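Local coordinates for 3-methyladenine DNA glycosylase (Helicobacter pylori, PDB 1PU6), which removes alkylated bases such as 3-methyladenine from DNA, as a base-excision repair glycosylase of the helix-hairpin-helix superfamily, at residues E6-L11 and A187-T192; E121-Q126 and D135-Y140. All coordinates share one frame; numbering follows the deposited sequence.

Contact 1 of 2, residues E6-L11 and A187-T192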
loop_
_atom_site.group_PDB
_atom_site.type_symbol
_atom_site.label_atom_id
_atom_site.label_comp_id
_atom_site.label_asym_id
_atom_site.label_seq_id
_atom_site.Cartn_x
_atom_site.Cartn_y
_atom_site.Cartn_z
ATOM N N GLU A 6 11.919 8.071 -17.164
ATOM C CA GLU A 6 12.446 9.445 -16.952
ATOM C C GLU A 6 12.054 10.071 -15.602
ATOM O O GLU A 6 12.913 10.707 -14.933
ATOM C CB GLU A 6 12.121 10.365 -18.116
ATOM C CG GLU A 6 12.604 9.817 -19.461
ATOM C CD GLU A 6 14.125 9.791 -19.573
ATOM O OE1 GLU A 6 14.644 8.871 -20.246
ATOM O OE2 GLU A 6 14.812 10.684 -18.987
ATOM N N ILE A 7 10.803 9.839 -15.192
ATOM C CA ILE A 7 10.289 10.350 -13.925
ATOM C C ILE A 7 11.031 9.640 -12.779
ATOM O O ILE A 7 11.438 10.302 -11.819
ATOM C CB ILE A 7 8.751 10.134 -13.825
ATOM C CG1 ILE A 7 8.038 11.011 -14.875
ATOM C CG2 ILE A 7 8.221 10.422 -12.393
ATOM C CD1 ILE A 7 6.562 10.720 -15.022
ATOM N N LEU A 8 11.179 8.305 -12.876
ATOM C CA LEU A 8 11.908 7.543 -11.850
ATOM C C LEU A 8 13.331 8.102 -11.666
ATOM O O LEU A 8 13.764 8.374 -10.518
ATOM C CB LEU A 8 11.965 6.053 -12.176
ATOM C CG LEU A 8 12.803 5.204 -11.191
ATOM C CD1 LEU A 8 12.323 5.335 -9.711
ATOM C CD2 LEU A 8 12.779 3.701 -11.588
ATOM N N LYS A 9 14.063 8.294 -12.768
ATOM C CA LYS A 9 15.409 8.874 -12.634
ATOM C C LYS A 9 15.386 10.257 -11.943
ATOM O O LYS A 9 16.240 10.557 -11.063
ATOM C CB LYS A 9 16.073 8.977 -14.035
ATOM C CG LYS A 9 16.473 7.632 -14.615
ATOM C CD LYS A 9 17.299 7.750 -15.907
ATOM C CE LYS A 9 16.416 8.221 -17.049
ATOM N NZ LYS A 9 17.141 8.461 -18.335
ATOM N N ALA A 10 14.451 11.118 -12.351
ATOM C CA ALA A 10 14.363 12.468 -11.764
ATOM C C ALA A 10 14.077 12.431 -10.269
ATOM O O ALA A 10 14.734 13.143 -9.464
ATOM C CB ALA A 10 13.282 13.293 -12.494
ATOM N N LEU A 11 13.148 11.584 -9.869
ATOM C CA LEU A 11 12.805 11.514 -8.453
ATOM C C LEU A 11 13.948 10.870 -7.648
ATOM O O LEU A 11 14.269 11.314 -6.498
ATOM C CB LEU A 11 11.500 10.738 -8.261
ATOM C CG LEU A 11 10.216 11.473 -8.730
ATOM C CD1 LEU A 11 9.010 10.536 -8.670
ATOM C CD2 LEU A 11 9.959 12.741 -7.865
ATOM N N ALA A 187 19.525 -1.157 -12.600
ATOM C CA ALA A 187 20.897 -0.665 -12.405
ATOM C C ALA A 187 20.970 0.610 -11.540
ATOM O O ALA A 187 22.055 0.912 -10.933
ATOM C CB ALA A 187 21.556 -0.481 -13.785
ATOM N N LEU A 188 19.852 1.343 -11.420
ATOM C CA LEU A 188 19.773 2.486 -10.477
ATOM C C LEU A 188 20.068 2.059 -9.030
ATOM O O LEU A 188 20.484 2.907 -8.183
ATOM C CB LEU A 188 18.374 3.152 -10.492
ATOM C CG LEU A 188 17.930 3.874 -11.778
ATOM C CD1 LEU A 188 16.522 4.367 -11.583
ATOM C CD2 LEU A 188 18.890 5.068 -12.055
ATOM N N TYR A 189 19.860 0.765 -8.758
ATOM C CA TYR A 189 20.084 0.193 -7.442
ATOM C C TYR A 189 21.214 -0.828 -7.466
ATOM O O TYR A 189 21.286 -1.699 -6.585
ATOM C CB TYR A 189 18.765 -0.464 -6.967
ATOM C CG TYR A 189 17.625 0.536 -6.868
ATOM C CD1 TYR A 189 17.423 1.327 -5.702
ATOM C CD2 TYR A 189 16.757 0.725 -7.956
ATOM C CE1 TYR A 189 16.332 2.259 -5.629
ATOM C CE2 TYR A 189 15.718 1.650 -7.908
ATOM C CZ TYR A 189 15.504 2.424 -6.745
ATOM O OH TYR A 189 14.455 3.339 -6.746
ATOM N N GLU A 190 22.074 -0.723 -8.484
ATOM C CA GLU A 190 23.225 -1.621 -8.645
ATOM C C GLU A 190 22.794 -3.109 -8.589
ATOM O O GLU A 190 23.520 -3.967 -8.076
ATOM C CB GLU A 190 24.324 -1.257 -7.603
ATOM C CG GLU A 190 24.701 0.232 -7.710
ATOM C CD GLU A 190 25.871 0.684 -6.844
ATOM O OE1 GLU A 190 26.087 0.097 -5.767
ATOM O OE2 GLU A 190 26.577 1.657 -7.241
ATOM N N ASN A 191 21.630 -3.400 -9.176
ATOM C CA ASN A 191 21.082 -4.762 -9.262
ATOM C C ASN A 191 20.895 -5.403 -7.879
ATOM O O ASN A 191 20.977 -6.633 -7.768
ATOM C CB ASN A 191 21.959 -5.676 -10.187
ATOM C CG ASN A 191 22.003 -5.193 -11.621
ATOM O OD1 ASN A 191 21.197 -4.356 -12.031
ATOM N ND2 ASN A 191 22.946 -5.746 -12.419
ATOM N N THR A 192 20.653 -4.590 -6.834
ATOM C CA THR A 192 20.493 -5.115 -5.459
ATOM C C THR A 192 19.085 -5.331 -5.021
ATOM O O THR A 192 18.852 -5.978 -3.973
ATOM C CB THR A 192 21.183 -4.245 -4.386
ATOM O OG1 THR A 192 20.591 -2.941 -4.331
ATOM C CG2 THR A 192 22.630 -4.018 -4.718
#

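Contact 2 of 2, residues E121-Q126 and D135-Y140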
loop_
_atom_site.group_PDB
_atom_site.type_symbol
_atom_site.label_atom_id
_atom_site.label_comp_id
_atom_site.label_asym_id
_atom_site.label_seq_id
_atom_site.Cartn_x
_atom_site.Cartn_y
_atom_site.Cartn_z
ATOM N N GLU A 121 -7.930 -9.529 -8.365
ATOM C CA GLU A 121 -9.390 -9.646 -8.498
ATOM C C GLU A 121 -10.022 -10.258 -7.243
ATOM O O GLU A 121 -11.160 -9.884 -6.874
ATOM C CB GLU A 121 -9.716 -10.442 -9.765
ATOM C CG GLU A 121 -9.309 -9.668 -11.036
ATOM C CD GLU A 121 -7.770 -9.705 -11.313
ATOM O OE1 GLU A 121 -7.253 -8.702 -11.925
ATOM O OE2 GLU A 121 -7.021 -10.688 -10.907
ATOM N N TRP A 122 -9.305 -11.186 -6.591
ATOM C CA TRP A 122 -9.795 -11.709 -5.323
ATOM C C TRP A 122 -9.963 -10.546 -4.285
ATOM O O TRP A 122 -10.995 -10.413 -3.597
ATOM C CB TRP A 122 -8.808 -12.778 -4.811
ATOM C CG TRP A 122 -9.385 -13.504 -3.589
ATOM C CD1 TRP A 122 -10.083 -14.710 -3.592
ATOM C CD2 TRP A 122 -9.300 -13.088 -2.209
ATOM N NE1 TRP A 122 -10.500 -15.009 -2.309
ATOM C CE2 TRP A 122 -9.968 -14.079 -1.433
ATOM C CE3 TRP A 122 -8.700 -11.994 -1.554
ATOM C CZ2 TRP A 122 -10.118 -13.963 -0.008
ATOM C CZ3 TRP A 122 -8.805 -11.912 -0.125
ATOM C CH2 TRP A 122 -9.539 -12.886 0.604
ATOM N N LEU A 123 -8.982 -9.660 -4.226
ATOM C CA LEU A 123 -9.047 -8.520 -3.230
ATOM C C LEU A 123 -10.208 -7.540 -3.588
ATOM O O LEU A 123 -10.947 -7.075 -2.685
ATOM C CB LEU A 123 -7.723 -7.774 -3.219
ATOM C CG LEU A 123 -6.607 -8.579 -2.526
ATOM C CD1 LEU A 123 -5.239 -7.919 -2.856
ATOM C CD2 LEU A 123 -6.839 -8.652 -0.961
ATOM N N LEU A 124 -10.386 -7.291 -4.895
ATOM C CA LEU A 124 -11.472 -6.393 -5.321
ATOM C C LEU A 124 -12.863 -6.979 -5.041
ATOM O O LEU A 124 -13.854 -6.214 -4.930
ATOM C CB LEU A 124 -11.355 -6.004 -6.803
ATOM C CG LEU A 124 -10.091 -5.168 -7.050
ATOM C CD1 LEU A 124 -9.877 -5.083 -8.591
ATOM C CD2 LEU A 124 -10.135 -3.747 -6.408
ATOM N N ASP A 125 -12.961 -8.309 -4.927
ATOM C CA ASP A 125 -14.202 -8.939 -4.529
ATOM C C ASP A 125 -14.502 -8.895 -3.023
ATOM O O ASP A 125 -15.545 -9.424 -2.551
ATOM C CB ASP A 125 -14.223 -10.395 -5.038
ATOM C CG ASP A 125 -14.535 -10.442 -6.552
ATOM O OD1 ASP A 125 -14.183 -11.442 -7.226
ATOM O OD2 ASP A 125 -15.141 -9.493 -7.091
ATOM N N GLN A 126 -13.616 -8.266 -2.255
ATOM C CA GLN A 126 -13.832 -8.067 -0.824
ATOM C C GLN A 126 -14.499 -6.674 -0.671
ATOM O O GLN A 126 -13.893 -5.650 -1.034
ATOM C CB GLN A 126 -12.492 -8.132 -0.067
ATOM C CG GLN A 126 -11.672 -9.422 -0.390
ATOM C CD GLN A 126 -12.514 -10.688 -0.254
ATOM O OE1 GLN A 126 -13.152 -10.881 0.793
ATOM N NE2 GLN A 126 -12.471 -11.593 -1.258
ATOM N N ASP A 135 -4.033 -2.818 -4.512
ATOM C CA ASP A 135 -2.637 -2.810 -5.043
ATOM C C ASP A 135 -1.600 -2.575 -3.947
ATOM O O ASP A 135 -0.468 -3.131 -4.007
ATOM C CB ASP A 135 -2.536 -1.769 -6.117
ATOM C CG ASP A 135 -3.223 -2.212 -7.403
ATOM O OD1 ASP A 135 -3.520 -1.351 -8.264
ATOM O OD2 ASP A 135 -3.579 -3.409 -7.598
ATOM N N ALA A 136 -1.946 -1.758 -2.948
ATOM C CA ALA A 136 -1.008 -1.534 -1.830
ATOM C C ALA A 136 -0.804 -2.827 -1.033
ATOM O O ALA A 136 0.317 -3.133 -0.576
ATOM C CB ALA A 136 -1.505 -0.385 -0.911
ATOM N N ILE A 137 -1.875 -3.627 -0.888
ATOM C CA ILE A 137 -1.698 -4.937 -0.252
ATOM C C ILE A 137 -0.765 -5.815 -1.127
ATOM O O ILE A 137 0.189 -6.457 -0.634
ATOM C CB ILE A 137 -3.090 -5.622 -0.055
ATOM C CG1 ILE A 137 -3.921 -4.850 0.988
ATOM C CG2 ILE A 137 -2.910 -7.159 0.308
ATOM C CD1 ILE A 137 -5.439 -5.269 1.038
ATOM N N LEU A 138 -1.045 -5.883 -2.449
ATOM C CA LEU A 138 -0.203 -6.741 -3.331
ATOM C C LEU A 138 1.300 -6.349 -3.305
ATOM O O LEU A 138 2.207 -7.233 -3.217
ATOM C CB LEU A 138 -0.666 -6.685 -4.787
ATOM C CG LEU A 138 -2.016 -7.368 -4.992
ATOM C CD1 LEU A 138 -2.602 -7.058 -6.370
ATOM C CD2 LEU A 138 -2.008 -8.887 -4.764
ATOM N N CYS A 139 1.573 -5.053 -3.379
ATOM C CA CYS A 139 2.975 -4.601 -3.366
ATOM C C CYS A 139 3.585 -4.655 -1.976
ATOM O O CYS A 139 4.597 -5.343 -1.758
ATOM C CB CYS A 139 3.060 -3.131 -3.929
ATOM S SG CYS A 139 4.737 -2.540 -3.950
ATOM N N TYR A 140 3.002 -3.923 -1.017
ATOM C CA TYR A 140 3.671 -3.687 0.265
ATOM C C TYR A 140 3.440 -4.763 1.318
ATOM O O TYR A 140 4.166 -4.794 2.314
ATOM C CB TYR A 140 3.210 -2.342 0.861
ATOM C CG TYR A 140 3.617 -1.200 -0.037
ATOM C CD1 TYR A 140 4.958 -0.699 0.011
ATOM C CD2 TYR A 140 2.663 -0.552 -0.857
ATOM C CE1 TYR A 140 5.358 0.406 -0.742
ATOM C CE2 TYR A 140 3.058 0.574 -1.653
ATOM C CZ TYR A 140 4.404 1.023 -1.579
ATOM O OH TYR A 140 4.772 2.076 -2.373
#

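Contact 1 of 2, residues E6-L11 and A187-T192
Leu8 meets Leu188 through CG and the CD2 methyl, and that pairing carries most of the contact between helix 4-12 and the loop after helix 182-187. With CG of Leu8 anti to the backbone N (chi1 176°), the isobutyl group reaches across to the loop, where its CD2 lies 3.8 Å from CD1 of Leu188. The two leucines run past each other in opposite directions, and CD1 of Leu188 rests on CG of Leu8 as well. The other methyl, CD1 of Leu8, meets the phenol end of Tyr189, 4.2 Å from its OH; this is a van der Waals touch, as the methyl offers no polar partner, and the hydroxyl is hydrogen-bonded to the carboxylated lysine at position 205. Lys9 follows at the margin: its CG lies 4.4 Å from CD2 of Leu188, while its outer chain leads back along its own helix. There NZ forms a salt bridge with Glu6, 3.2 Å from OE1, which it meets from above the carboxylate plane. The apolar part of the lysine thus borders the leucine pair while its charge is answered one turn earlier. On the loop side, a Schellman motif with Glu190 at positive phi ends helix 182-187, and a type I' turn from Tyr189 to Thr192 overlaps it; in this turn O of Tyr189 accepts from both N and OG1 of Thr192, the latter at 2.7 Å. Leu8 and Tyr189 share Leu198 of helix 195-203 as a neighbour, while Ile7 and Leu11 of helix 4-12 pack against helix 151-159.

Contact 2 of 2, residues E121-Q126 and D135-Y140
Asp135 OD1 is gripped by three groups, a salt bridge from Arg120 NH2 and hydrogen bonds with Tyr167 OH and Gln171 NE2, on the same turn of helix 131-141 as Ile137 and Leu138, which receive Leu123. The receiving surface itself is wholly apolar. Leu123 points from helix 120-124 toward helix 131-141, and its two methyls divide the work. CD1 enters between the two partners, 4.0 Å from CG2 of Ile137 and 3.9 Å from CD2 of Leu138, with CG of Leu138 equally near. CD2 turns to the other branch of the isoleucine, 4.2 Å from its CD1. Because CG2 of Ile137 stands anti to the backbone N while CG1 is anti to the carbonyl carbon (chi1 -68°), both branches of this residue can face the leucine. Leu138 instead slides past Leu123 in the opposite direction. Past the end of helix 120-124, the side chain of Gln126 reaches back, giving a hydrogen bond from NE2 to O of Trp122, 3.0 Å long and fairly straight at 162°, though the donor stands above the carbonyl plane. The same NE2 lies over the centre of the Trp122 indole, whose edge carries CD2 of Leu123. Helix 120-124, the hairpin and helix 131-141 form the helix-hairpin-helix motif by which this superfamily generally binds the DNA backbone. Between these segments the helices meet through aliphatic carbons, and Leu123 also touches Ala134, while Leu124 touches Lys131 and Ala134. This is consistent with an apolar fit that governs how closely the helices approach, with hydrogen bonds and charge holding the side chains around it.

In the fold
The two contacts illustrate how apolar packing centred on a leucine serves different places in a helical protein. Contact 2 is core: all its touching residues are buried, and it joins helices close in sequence within one motif. Contact 1 lies farther out and is only partly buried; its centre is about 20 Å from the centre of the chain, against about 9 Å for contact 2. It brings a helix near the N-terminus to a loop 176 residues later, enclosing contact 2 within the chain it closes. They share no helix, and the centres of contacts 1 and 2 are about 26 Å apart. Neither has a hydrogen bond across it, but a surface salt bridge borders contact 1, whereas a buried carboxylate accompanies contact 2.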